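PDB 3T90: glucosamine 6-phosphate N-acetyltransferase, which catalyses transfer of the acetyl group from acetyl-CoA to D-glucosamine 6-phosphate, giving N-acetyl-D-glucosamine 6-phosphate on the route to UDP-GlcNAc. Local coordinates for residues Thr4-Leu10 against Ile53-Glu59; Thr67-Glu73 against Gly84-Val90. All coordinates share one frame. Where two conformers were deposited one is given. Numbering follows the deposited sequence.

Contact 1: Thr4-Leu10 against Ile53-Glu59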
loop_
_atom_site.group_PDB
_atom_site.type_symbol
_atom_site.label_atom_id
_atom_site.label_comp_id
_atom_site.label_asym_id
_atom_site.label_seq_id
_atom_site.Cartn_x
_atom_site.Cartn_y
_atom_site.Cartn_z
ATOM N N THR A 4 26.764 -8.562 -16.091
ATOM C CA THR A 4 26.030 -7.607 -16.882
ATOM C C THR A 4 24.575 -7.694 -16.412
ATOM O O THR A 4 24.123 -8.787 -16.137
ATOM C CB THR A 4 26.115 -8.016 -18.359
ATOM O OG1 THR A 4 27.504 -8.232 -18.653
ATOM C CG2 THR A 4 25.578 -6.915 -19.280
ATOM N N PHE A 5 23.912 -6.547 -16.340
ATOM C CA PHE A 5 22.570 -6.426 -15.696
ATOM C C PHE A 5 21.574 -5.816 -16.656
ATOM O O PHE A 5 21.843 -4.778 -17.309
ATOM C CB PHE A 5 22.679 -5.606 -14.387
ATOM C CG PHE A 5 23.599 -6.244 -13.388
ATOM C CD1 PHE A 5 23.176 -7.313 -12.573
ATOM C CD2 PHE A 5 24.969 -5.829 -13.249
ATOM C CE1 PHE A 5 23.997 -7.952 -11.678
ATOM C CE2 PHE A 5 25.810 -6.482 -12.355
ATOM C CZ PHE A 5 25.351 -7.533 -11.533
ATOM N N LYS A 6 20.413 -6.457 -16.766
ATOM C CA LYS A 6 19.329 -5.956 -17.598
ATOM C C LYS A 6 18.088 -5.671 -16.737
ATOM O O LYS A 6 17.555 -6.611 -16.068
ATOM C CB LYS A 6 19.023 -6.893 -18.776
ATOM C CG LYS A 6 20.080 -6.845 -19.964
ATOM C CD LYS A 6 19.671 -7.792 -21.163
ATOM C CE LYS A 6 18.659 -7.145 -22.210
ATOM N NZ LYS A 6 17.942 -8.118 -23.183
ATOM N N ILE A 7 17.633 -4.418 -16.772
ATOM C CA ILE A 7 16.438 -4.030 -16.018
ATOM C C ILE A 7 15.189 -4.128 -16.906
ATOM O O ILE A 7 15.218 -3.731 -18.080
ATOM C CB ILE A 7 16.573 -2.632 -15.326
ATOM C CG1 ILE A 7 15.396 -2.371 -14.423
ATOM C CG2 ILE A 7 16.680 -1.513 -16.346
ATOM C CD1 ILE A 7 15.668 -1.240 -13.439
ATOM N N ARG A 8 14.089 -4.673 -16.373
ATOM C CA ARG A 8 12.842 -4.910 -17.145
ATOM C C ARG A 8 11.678 -5.261 -16.175
ATOM O O ARG A 8 11.837 -5.152 -14.948
ATOM C CB ARG A 8 13.074 -6.108 -18.117
ATOM C CG ARG A 8 13.565 -7.386 -17.395
ATOM C CD ARG A 8 13.627 -8.588 -18.436
ATOM N NE ARG A 8 14.234 -9.732 -17.849
ATOM C CZ ARG A 8 13.490 -10.628 -17.168
ATOM N NH1 ARG A 8 12.188 -10.368 -16.898
ATOM N NH2 ARG A 8 14.105 -11.709 -16.690
ATOM N N LYS A 9 10.514 -5.613 -16.697
ATOM C CA LYS A 9 9.445 -6.107 -15.818
ATOM C C LYS A 9 9.484 -7.570 -15.661
ATOM O O LYS A 9 10.052 -8.326 -16.489
ATOM C CB LYS A 9 8.105 -5.668 -16.400
ATOM C CG LYS A 9 7.912 -4.106 -16.330
ATOM C CD LYS A 9 6.668 -3.744 -17.096
ATOM C CE LYS A 9 6.609 -2.230 -17.314
ATOM N NZ LYS A 9 7.648 -1.730 -18.287
ATOM N N LEU A 10 8.899 -8.070 -14.569
ATOM C CA LEU A 10 8.735 -9.503 -14.384
ATOM C C LEU A 10 8.002 -10.153 -15.563
ATOM O O LEU A 10 7.006 -9.631 -16.073
ATOM C CB LEU A 10 7.950 -9.712 -13.098
ATOM C CG LEU A 10 7.751 -11.165 -12.625
ATOM C CD1 LEU A 10 9.145 -11.731 -12.053
ATOM C CD2 LEU A 10 6.630 -11.224 -11.619
ATOM N N ILE A 53 5.930 -5.002 -11.363
ATOM C CA ILE A 53 7.049 -5.604 -10.721
ATOM C C ILE A 53 8.292 -5.441 -11.592
ATOM O O ILE A 53 8.262 -5.896 -12.767
ATOM C CB ILE A 53 6.819 -7.083 -10.433
ATOM C CG1 ILE A 53 5.513 -7.218 -9.606
ATOM C CG2 ILE A 53 8.082 -7.684 -9.741
ATOM C CD1 ILE A 53 5.203 -8.645 -9.205
ATOM N N CYS A 54 9.356 -4.814 -11.078
ATOM C CA CYS A 54 10.609 -4.613 -11.814
ATOM C C CYS A 54 11.549 -5.739 -11.371
ATOM O O CYS A 54 11.619 -6.092 -10.172
ATOM C CB CYS A 54 11.193 -3.251 -11.330
ATOM S SG CYS A 54 12.840 -2.912 -11.941
ATOM N N VAL A 55 12.283 -6.285 -12.345
ATOM C CA VAL A 55 13.418 -7.183 -12.056
ATOM C C VAL A 55 14.654 -6.761 -12.787
ATOM O O VAL A 55 14.562 -6.147 -13.895
ATOM C CB VAL A 55 13.094 -8.666 -12.442
ATOM C CG1 VAL A 55 11.980 -9.252 -11.575
ATOM C CG2 VAL A 55 12.879 -8.892 -13.925
ATOM N N ILE A 56 15.792 -7.081 -12.199
ATOM C CA ILE A 56 17.038 -6.942 -12.892
ATOM C C ILE A 56 17.608 -8.337 -12.999
ATOM O O ILE A 56 17.849 -8.993 -11.967
ATOM C CB ILE A 56 18.027 -6.041 -12.170
ATOM C CG1 ILE A 56 17.427 -4.677 -12.041
ATOM C CG2 ILE A 56 19.407 -6.017 -12.900
ATOM C CD1 ILE A 56 18.355 -3.655 -11.220
ATOM N N GLU A 57 17.895 -8.773 -14.247
ATOM C CA GLU A 57 18.506 -10.051 -14.485
ATOM C C GLU A 57 19.996 -9.891 -14.662
ATOM O O GLU A 57 20.400 -8.974 -15.385
ATOM C CB GLU A 57 17.883 -10.733 -15.739
ATOM C CG GLU A 57 18.428 -12.129 -15.990
ATOM C CD GLU A 57 17.818 -12.841 -17.215
ATOM O OE1 GLU A 57 16.639 -12.647 -17.534
ATOM O OE2 GLU A 57 18.562 -13.646 -17.877
ATOM N N GLU A 58 20.759 -10.770 -14.014
ATOM C CA GLU A 58 22.235 -10.810 -14.335
ATOM C C GLU A 58 22.356 -11.871 -15.445
ATOM O O GLU A 58 22.014 -13.054 -15.299
ATOM C CB GLU A 58 23.045 -11.149 -13.101
ATOM C CG GLU A 58 24.550 -10.862 -13.296
ATOM C CD GLU A 58 25.220 -11.979 -14.133
ATOM O OE1 GLU A 58 25.064 -13.176 -13.763
ATOM O OE2 GLU A 58 25.853 -11.570 -15.158
ATOM N N GLU A 59 22.922 -11.381 -16.533
ATOM C CA GLU A 59 22.924 -12.075 -17.815
ATOM C C GLU A 59 23.752 -13.358 -17.853
ATOM O O GLU A 59 23.296 -14.351 -18.394
ATOM C CB GLU A 59 23.379 -11.085 -18.894
ATOM C CG GLU A 59 22.313 -10.056 -19.251
ATOM C CD GLU A 59 22.572 -9.438 -20.618
ATOM O OE1 GLU A 59 22.837 -10.218 -21.578
ATOM O OE2 GLU A 59 22.524 -8.183 -20.735
HETATM O O HOH W 1 16.719 -9.880 -19.240
#

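Contact 2: Thr67-Glu73 against Gly84-Val90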
loop_
_atom_site.group_PDB
_atom_site.type_symbol
_atom_site.label_atom_id
_atom_site.label_comp_id
_atom_site.label_asym_id
_atom_site.label_seq_id
_atom_site.Cartn_x
_atom_site.Cartn_y
_atom_site.Cartn_z
ATOM N N THR A 67 14.911 -7.028 -7.389
ATOM C CA THR A 67 13.499 -6.886 -7.686
ATOM C C THR A 67 12.868 -5.831 -6.769
ATOM O O THR A 67 13.392 -5.524 -5.689
ATOM C CB THR A 67 12.753 -8.218 -7.555
ATOM O OG1 THR A 67 11.403 -8.049 -8.047
ATOM C CG2 THR A 67 12.715 -8.776 -6.134
ATOM N N GLY A 68 11.720 -5.310 -7.234
ATOM C CA GLY A 68 10.914 -4.408 -6.399
ATOM C C GLY A 68 9.626 -4.229 -7.135
ATOM O O GLY A 68 9.527 -4.333 -8.351
ATOM N N SER A 69 8.583 -3.922 -6.376
ATOM C CA SER A 69 7.214 -3.822 -6.888
ATOM C C SER A 69 6.591 -2.471 -6.573
ATOM O O SER A 69 7.001 -1.812 -5.599
ATOM C CB SER A 69 6.336 -4.881 -6.216
ATOM O OG SER A 69 6.890 -6.182 -6.393
ATOM N N VAL A 70 5.613 -2.057 -7.365
ATOM C CA VAL A 70 4.768 -0.925 -6.871
ATOM C C VAL A 70 3.302 -1.136 -7.190
ATOM O O VAL A 70 2.964 -1.593 -8.275
ATOM C CB VAL A 70 5.349 0.433 -7.468
ATOM C CG1 VAL A 70 5.166 0.527 -9.021
ATOM C CG2 VAL A 70 4.660 1.617 -6.739
ATOM N N MET A 71 2.450 -0.822 -6.235
ATOM C CA MET A 71 1.027 -0.914 -6.380
ATOM C C MET A 71 0.463 0.470 -6.239
ATOM O O MET A 71 0.758 1.153 -5.202
ATOM C CB MET A 71 0.447 -1.865 -5.345
ATOM C CG MET A 71 -1.019 -1.971 -5.633
ATOM S SD MET A 71 -1.761 -3.261 -4.600
ATOM C CE MET A 71 -1.803 -2.536 -3.244
ATOM N N ILE A 72 -0.312 0.902 -7.250
ATOM C CA ILE A 72 -0.875 2.247 -7.254
ATOM C C ILE A 72 -2.250 2.191 -6.635
ATOM O O ILE A 72 -3.147 1.380 -7.006
ATOM C CB ILE A 72 -0.866 2.840 -8.691
ATOM C CG1 ILE A 72 0.582 3.069 -9.106
ATOM C CG2 ILE A 72 -1.488 4.241 -8.707
ATOM C CD1 ILE A 72 0.742 3.618 -10.613
ATOM N N GLU A 73 -2.415 3.059 -5.633
ATOM C CA GLU A 73 -3.669 3.178 -4.841
ATOM C C GLU A 73 -4.414 4.434 -5.302
ATOM O O GLU A 73 -3.848 5.528 -5.172
ATOM C CB GLU A 73 -3.304 3.366 -3.395
ATOM C CG GLU A 73 -4.617 3.483 -2.510
ATOM C CD GLU A 73 -4.317 4.118 -1.191
ATOM O OE1 GLU A 73 -5.240 4.536 -0.457
ATOM O OE2 GLU A 73 -3.152 4.312 -0.791
ATOM N N GLY A 84 1.723 5.751 -5.032
ATOM C CA GLY A 84 2.448 4.486 -5.319
ATOM C C GLY A 84 2.964 3.903 -4.023
ATOM O O GLY A 84 3.559 4.609 -3.222
ATOM N N HIS A 85 2.728 2.615 -3.805
ATOM C CA HIS A 85 3.265 1.877 -2.629
ATOM C C HIS A 85 4.366 0.937 -3.120
ATOM O O HIS A 85 4.053 -0.082 -3.791
ATOM C CB HIS A 85 2.136 1.030 -2.025
ATOM C CG HIS A 85 0.979 1.840 -1.513
ATOM N ND1 HIS A 85 0.938 2.243 -0.193
ATOM C CD2 HIS A 85 -0.052 2.437 -2.129
ATOM C CE1 HIS A 85 -0.153 2.988 0.002
ATOM N NE2 HIS A 85 -0.782 3.126 -1.154
ATOM N N ILE A 86 5.633 1.272 -2.901
ATOM C CA ILE A 86 6.771 0.426 -3.349
ATOM C C ILE A 86 6.920 -0.632 -2.232
ATOM O O ILE A 86 6.881 -0.370 -1.000
ATOM C CB ILE A 86 8.025 1.225 -3.499
ATOM C CG1 ILE A 86 7.954 2.016 -4.809
ATOM C CG2 ILE A 86 9.256 0.348 -3.473
ATOM C CD1 ILE A 86 9.055 3.026 -5.025
ATOM N N GLU A 87 7.012 -1.863 -2.708
ATOM C CA GLU A 87 7.036 -3.102 -1.867
ATOM C C GLU A 87 8.077 -4.096 -2.354
ATOM O O GLU A 87 8.483 -4.059 -3.533
ATOM C CB GLU A 87 5.677 -3.830 -1.937
ATOM C CG GLU A 87 4.578 -3.002 -1.264
ATOM C CD GLU A 87 4.604 -3.108 0.229
ATOM O OE1 GLU A 87 5.036 -4.172 0.817
ATOM O OE2 GLU A 87 4.172 -2.142 0.931
ATOM N N ASP A 88 8.497 -5.002 -1.482
ATOM C CA ASP A 88 9.206 -6.221 -1.896
ATOM C C ASP A 88 10.478 -5.933 -2.673
ATOM O O ASP A 88 10.786 -6.552 -3.710
ATOM C CB ASP A 88 8.241 -7.173 -2.638
ATOM C CG ASP A 88 7.023 -7.632 -1.808
ATOM O OD1 ASP A 88 7.031 -7.341 -0.570
ATOM O OD2 ASP A 88 6.139 -8.205 -2.407
ATOM N N VAL A 89 11.192 -4.916 -2.189
ATOM C CA VAL A 89 12.533 -4.537 -2.740
ATOM C C VAL A 89 13.640 -5.390 -2.135
ATOM O O VAL A 89 13.790 -5.473 -0.935
ATOM C CB VAL A 89 12.786 -3.067 -2.463
ATOM C CG1 VAL A 89 14.191 -2.708 -3.024
ATOM C CG2 VAL A 89 11.715 -2.132 -3.155
ATOM N N VAL A 90 14.376 -6.112 -3.001
ATOM C CA VAL A 90 15.446 -7.000 -2.459
ATOM C C VAL A 90 16.505 -7.146 -3.539
ATOM O O VAL A 90 16.209 -7.181 -4.729
ATOM C CB VAL A 90 14.865 -8.356 -1.940
ATOM C CG1 VAL A 90 14.229 -9.047 -2.940
ATOM C CG2 VAL A 90 15.984 -9.254 -1.371
HETATM O O HOH W 2 9.356 -7.592 -6.033
HETATM O O HOH W 3 5.405 -7.662 -4.956
#

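Contact 1: Thr4-Leu10 against Ile53-Glu59
Thr4-Leu10 lies antiparallel along Ile53-Glu59 (156° between the strand directions, axes 4.5 Å apart at closest), adding an outermost strand to the GNAT sheet. The ladder is regular: Lys6 N to Glu57 O 2.9 Å, Glu57 N to Lys6 O 2.8 Å, Arg8 N to Val55 O and Val55 N to Arg8 O 2.9 Å each, with a lone backbone hydrogen bond at each end, Glu59 N to Thr4 O and Leu10 N to Ile53 O, both 2.9 Å. Side chains interdigitate on the face of Phe5, Ile7, Ile56 and Glu58. CG2 of Ile56 fits against CB of Phe5 (3.6 Å), the Phe5 ring leans with CE1 on CG of Glu58 (3.4 Å), and CG1 of Ile7 bridges CG1 of Ile56 (3.9 Å) and SG of Cys54 (3.6 Å). On the other face Arg8, with chi1 near +60°, folds back over the neighbouring strand. Its guanidinium lays one face on CG2 of Val55 (NH1 to CG2 3.4 Å), while NH2 makes a salt bridge to OE1 of Glu57 (2.8 Å) and another to Asp14. Leu10 wedges between CD1 of Ile53 (CD2, 3.8 Å) and CG1 of Val55 (CD1, 3.8 Å). Helix 100-114 packs under Phe5, Ile7, Cys54 and Ile56; helix 19-23 covers Leu10 and Val55 through Phe19, and strand 63-74 flanks 51-58 on its far edge.

Contact 2: Thr67-Glu73 against Gly84-Val90
Val70 lays CG2 against CG1 of Ile86 (3.8 Å) and over CA of Gly84 (3.9 Å), where a glycine lets the methyl come close. The two strands are neighbouring inner strands of the GNAT sheet, antiparallel at 155°, and the later one carries the beta bulge of this acetyltransferase fold. Paired backbone bonds join Met71 to His85 and Ser69 to Glu87; beyond them the register slips by one, and Thr67 pairs with Val90 (Thr67 N to Val90 O 3.0 Å, Val90 N to Thr67 O 2.9 Å). Asp88 takes up the extra residue with positive phi and psi (58°, 41°), and CA of Gly68 lies 3.4 Å from O of Asp88. Glu87, Asp88 and Val89 probably contribute to the substrate site, as in related enzymes, which puts the bulge at the likely active site. The carboxylates of Glu87 and Asp88 both form salt bridges with Lys75 of the second subunit, and His85 meets its own counterpart there. Helix 100-114 backs Val70 and Ile86. At the other end His85 NE2 donates to Glu73 OE2 (2.7 Å). Beside the bulge one water donates to Asp88 O and to Thr67 OG1, itself hydrogen-bonded to Cys54 O, and meets Ser69 OG, 2.9 Å from all three Asp88, Thr67 and Ser69 oxygens.

From the N terminus, strand 5-9 opens contact 1, and the chain runs through helices 19-23 and 34-45 before strand 51-58 returns to close this long loop; 42 residues separate Thr4-Leu10 from Ile53-Glu59. The chain then turns into strand 63-74, and contact 2 closes a much shorter connection, holding helix 77-80, when strand 82-91 comes back. The two contacts follow in series, neither nested nor crossing. They meet where strands 51-58 and 63-74 are neighbours: Cys54 N lies 2.8 Å from Gly68 O, and Cys54 O lies 2.9 Å from Thr67 OG1. Together they join four successive antiparallel strands, from the sheet's outermost strand to the bulged strand, and both reach the second subunit.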